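Local coordinates for protein sensor histidine kinase (Rhodopseudomonas palustris, PDB 3VA9) that probably transfers phosphate from ATP to a histidine as a membrane-bound two-component sensor kinase, of which this chain is the four-helix-bundle sensor domain, at residues A[23-34]-A[56-67]. Sequence-based numbering, arbitrary orientation.
Sequences AISAIQQAVLEA and ARDALAARLDGL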
loop_
_atom_site.group_PDB
_atom_site.type_symbol
_atom_site.label_atom_id
_atom_site.label_comp_id
_atom_site.label_asym_id
_atom_site.label_seq_id
_atom_site.Cartn_x
_atom_site.Cartn_y
_atom_site.Cartn_z
ATOM N N ALA A 23 6.837 -10.347 -5.380
ATOM C CA ALA A 23 6.737 -8.894 -5.460
ATOM C C ALA A 23 5.363 -8.382 -5.022
ATOM O O ALA A 23 5.259 -7.331 -4.403
ATOM C CB ALA A 23 7.064 -8.419 -6.874
ATOM N N ILE A 24 4.316 -9.134 -5.352
ATOM C CA ILE A 24 2.947 -8.760 -5.007
ATOM C C ILE A 24 2.704 -8.862 -3.504
ATOM O O ILE A 24 2.012 -8.033 -2.915
ATOM C CB ILE A 24 1.929 -9.648 -5.752
ATOM C CG1 ILE A 24 1.913 -9.297 -7.240
ATOM C CG2 ILE A 24 0.540 -9.495 -5.158
ATOM C CD1 ILE A 24 1.072 -10.234 -8.065
ATOM N N SER A 25 3.282 -9.889 -2.891
ATOM C CA SER A 25 3.155 -10.110 -1.460
ATOM C C SER A 25 3.953 -9.072 -0.680
ATOM O O SER A 25 3.559 -8.652 0.402
ATOM C CB SER A 25 3.632 -11.520 -1.109
ATOM O OG SER A 25 4.130 -11.570 0.212
ATOM N N ALA A 26 5.082 -8.663 -1.244
ATOM C CA ALA A 26 5.910 -7.638 -0.636
ATOM C C ALA A 26 5.222 -6.271 -0.667
ATOM O O ALA A 26 5.496 -5.405 0.167
ATOM C CB ALA A 26 7.271 -7.581 -1.328
ATOM N N ILE A 27 4.324 -6.080 -1.627
ATOM C CA ILE A 27 3.564 -4.833 -1.717
ATOM C C ILE A 27 2.463 -4.760 -0.658
ATOM O O ILE A 27 2.279 -3.735 -0.003
ATOM C CB ILE A 27 2.984 -4.628 -3.132
ATOM C CG1 ILE A 27 4.111 -4.238 -4.090
ATOM C CG2 ILE A 27 1.896 -3.560 -3.121
ATOM C CD1 ILE A 27 3.723 -4.277 -5.529
ATOM N N GLN A 28 1.734 -5.857 -0.505
ATOM C CA GLN A 28 0.779 -6.018 0.584
ATOM C C GLN A 28 1.454 -5.741 1.931
ATOM O O GLN A 28 0.956 -4.954 2.729
ATOM C CB GLN A 28 0.220 -7.440 0.550
ATOM C CG GLN A 28 -0.497 -7.887 1.803
ATOM C CD GLN A 28 -0.761 -9.386 1.795
ATOM O OE1 GLN A 28 0.063 -10.182 2.261
ATOM N NE2 GLN A 28 -1.910 -9.778 1.251
ATOM N N GLN A 29 2.597 -6.383 2.165
ATOM C CA GLN A 29 3.381 -6.163 3.379
ATOM C C GLN A 29 3.653 -4.682 3.648
ATOM O O GLN A 29 3.371 -4.182 4.743
ATOM C CB GLN A 29 4.707 -6.928 3.315
ATOM C CG GLN A 29 5.640 -6.652 4.495
ATOM C CD GLN A 29 6.976 -7.376 4.380
ATOM O OE1 GLN A 29 7.232 -8.082 3.405
ATOM N NE2 GLN A 29 7.834 -7.201 5.383
ATOM N N ALA A 30 4.201 -3.990 2.649
ATOM C CA ALA A 30 4.583 -2.582 2.791
ATOM C C ALA A 30 3.396 -1.674 3.110
ATOM O O ALA A 30 3.522 -0.735 3.892
ATOM C CB ALA A 30 5.311 -2.091 1.546
ATOM N N VAL A 31 2.249 -1.952 2.500
ATOM C CA VAL A 31 1.027 -1.196 2.787
ATOM C C VAL A 31 0.585 -1.370 4.249
ATOM O O VAL A 31 0.236 -0.399 4.917
ATOM C CB VAL A 31 -0.121 -1.614 1.844
ATOM C CG1 VAL A 31 -1.448 -1.065 2.332
ATOM C CG2 VAL A 31 0.164 -1.143 0.426
ATOM N N LEU A 32 0.619 -2.607 4.741
ATOM C CA LEU A 32 0.291 -2.895 6.143
ATOM C C LEU A 32 1.288 -2.248 7.082
ATOM O O LEU A 32 0.912 -1.670 8.094
ATOM C CB LEU A 32 0.254 -4.403 6.401
ATOM C CG LEU A 32 -0.932 -5.090 5.734
ATOM C CD1 LEU A 32 -0.773 -6.601 5.742
ATOM C CD2 LEU A 32 -2.198 -4.654 6.445
ATOM N N GLU A 33 2.563 -2.339 6.726
ATOM C CA GLU A 33 3.623 -1.742 7.528
ATOM C C GLU A 33 3.500 -0.214 7.631
ATOM O O GLU A 33 3.774 0.357 8.681
ATOM C CB GLU A 33 4.995 -2.160 6.992
ATOM C CG GLU A 33 6.150 -1.809 7.914
ATOM C CD GLU A 33 6.008 -2.432 9.298
ATOM O OE1 GLU A 33 5.847 -3.668 9.382
ATOM O OE2 GLU A 33 6.066 -1.688 10.302
ATOM N N ALA A 34 3.071 0.443 6.553
ATOM C CA ALA A 34 2.863 1.895 6.579
ATOM C C ALA A 34 1.712 2.257 7.515
ATOM O O ALA A 34 1.805 3.193 8.312
ATOM C CB ALA A 34 2.588 2.425 5.166
ATOM N N ALA A 56 8.359 2.184 5.001
ATOM C CA ALA A 56 7.351 1.391 4.312
ATOM C C ALA A 56 6.794 2.141 3.092
ATOM O O ALA A 56 6.613 1.561 2.024
ATOM C CB ALA A 56 6.227 1.000 5.275
ATOM N N ARG A 57 6.540 3.434 3.249
ATOM C CA ARG A 57 6.094 4.261 2.127
ATOM C C ARG A 57 7.121 4.287 0.987
ATOM O O ARG A 57 6.769 4.159 -0.184
ATOM C CB ARG A 57 5.804 5.687 2.599
ATOM C CG ARG A 57 5.245 6.589 1.516
ATOM C CD ARG A 57 5.479 8.044 1.864
ATOM N NE ARG A 57 6.907 8.351 1.887
ATOM C CZ ARG A 57 7.434 9.429 2.457
ATOM N NH1 ARG A 57 6.647 10.305 3.070
ATOM N NH2 ARG A 57 8.747 9.628 2.424
ATOM N N ASP A 58 8.390 4.459 1.331
ATOM C CA ASP A 58 9.450 4.456 0.322
ATOM C C ASP A 58 9.587 3.075 -0.335
ATOM O O ASP A 58 9.750 2.965 -1.553
ATOM C CB ASP A 58 10.784 4.883 0.942
ATOM C CG ASP A 58 10.806 6.355 1.339
ATOM O OD1 ASP A 58 9.954 7.120 0.850
ATOM O OD2 ASP A 58 11.685 6.754 2.133
ATOM N N ALA A 59 9.504 2.025 0.479
ATOM C CA ALA A 59 9.637 0.659 -0.013
ATOM C C ALA A 59 8.471 0.291 -0.932
ATOM O O ALA A 59 8.649 -0.375 -1.954
ATOM C CB ALA A 59 9.750 -0.323 1.156
ATOM N N LEU A 60 7.278 0.743 -0.573
ATOM C CA LEU A 60 6.103 0.532 -1.411
ATOM C C LEU A 60 6.301 1.126 -2.804
ATOM O O LEU A 60 6.081 0.455 -3.819
ATOM C CB LEU A 60 4.875 1.152 -0.754
ATOM C CG LEU A 60 3.525 1.057 -1.474
ATOM C CD1 LEU A 60 3.173 -0.374 -1.852
ATOM C CD2 LEU A 60 2.424 1.674 -0.610
ATOM N N ALA A 61 6.699 2.393 -2.847
ATOM C CA ALA A 61 6.944 3.064 -4.115
ATOM C C ALA A 61 7.970 2.279 -4.944
ATOM O O ALA A 61 7.737 1.996 -6.118
ATOM C CB ALA A 61 7.410 4.502 -3.880
ATOM N N ALA A 62 9.084 1.903 -4.318
ATOM C CA ALA A 62 10.137 1.153 -5.007
ATOM C C ALA A 62 9.654 -0.216 -5.495
ATOM O O ALA A 62 9.979 -0.634 -6.601
ATOM C CB ALA A 62 11.357 1.002 -4.118
ATOM N N ARG A 63 8.871 -0.904 -4.669
ATOM C CA ARG A 63 8.334 -2.214 -5.039
ATOM C C ARG A 63 7.277 -2.130 -6.135
ATOM O O ARG A 63 7.184 -3.022 -6.981
ATOM C CB ARG A 63 7.784 -2.931 -3.808
ATOM C CG ARG A 63 8.875 -3.330 -2.842
ATOM C CD ARG A 63 8.338 -3.804 -1.512
ATOM N NE ARG A 63 9.429 -3.955 -0.549
ATOM C CZ ARG A 63 9.264 -4.283 0.729
ATOM N NH1 ARG A 63 8.049 -4.500 1.214
ATOM N NH2 ARG A 63 10.320 -4.390 1.520
ATOM N N LEU A 64 6.482 -1.060 -6.119
ATOM C CA LEU A 64 5.534 -0.809 -7.200
ATOM C C LEU A 64 6.257 -0.516 -8.518
ATOM O O LEU A 64 5.860 -1.027 -9.565
ATOM C CB LEU A 64 4.572 0.334 -6.849
ATOM C CG LEU A 64 3.504 0.002 -5.795
ATOM C CD1 LEU A 64 2.923 1.255 -5.160
ATOM C CD2 LEU A 64 2.403 -0.878 -6.373
ATOM N N ASP A 65 7.305 0.312 -8.461
ATOM C CA ASP A 65 8.100 0.647 -9.654
ATOM C C ASP A 65 8.690 -0.622 -10.284
ATOM O O ASP A 65 8.714 -0.774 -11.506
ATOM C CB ASP A 65 9.258 1.597 -9.314
ATOM C CG ASP A 65 8.803 2.960 -8.818
ATOM O OD1 ASP A 65 7.645 3.361 -9.076
ATOM O OD2 ASP A 65 9.636 3.645 -8.175
ATOM N N GLY A 66 9.175 -1.521 -9.433
ATOM C CA GLY A 66 9.807 -2.752 -9.874
ATOM C C GLY A 66 8.850 -3.830 -10.351
ATOM O O GLY A 66 9.150 -4.561 -11.290
ATOM N N LEU A 67 7.704 -3.948 -9.691
ATOM C CA LEU A 67 6.680 -4.880 -10.132
ATOM C C LEU A 67 6.269 -4.485 -11.535
ATOM O O LEU A 67 6.071 -5.334 -12.406
ATOM C CB LEU A 67 5.468 -4.817 -9.204
ATOM C CG LEU A 67 4.220 -5.580 -9.643
ATOM C CD1 LEU A 67 4.474 -7.083 -9.641
ATOM C CD2 LEU A 67 3.044 -5.226 -8.745
#
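Ala26 O is gripped twice: Arg63 NH1 donates to it at 2.9 Å (N-H...O angle 140°), while Ala30 N makes the ordinary helical bond from the opposite face of the carbonyl plane. Arg63 lies across helix 23-34, its chain extended from CG to NE, so that CD rests 3.9 Å from Ala26 CB and NH1 meets Ala30 CB at a slant; Ala59 CB lies over one face of the guanidinium, toward its rim. Cut back to alanine, this residue would probably leave Ala26 O with its helical donor alone and open a gap beside Ala26 and Ala30. The segments run antiparallel at 156°, their axes 8.4 Å apart, as neighbouring helices of the four-helix bundle that forms this CHASE3-family sensor domain. Their packing is knobs-into-holes: Ile27 drops among Leu60, Arg63, Leu64 and Leu67. A chi1 of -74° puts Ile27 CG1 beside the backbone N and CG2 anti to it; Ile27 CG2 meets Leu60 CD1 at 3.7 Å, and Ile27 CD1 presses tightly against Leu67 CD2 at 3.4 Å. Val31 CG2 packs on Leu60 CD2, and Leu60 also touches Met92 of helix 75-101. Toward Ala34 small residues bring the backbones together, Ala56 CB sitting 3.5 Å from Ala30 O.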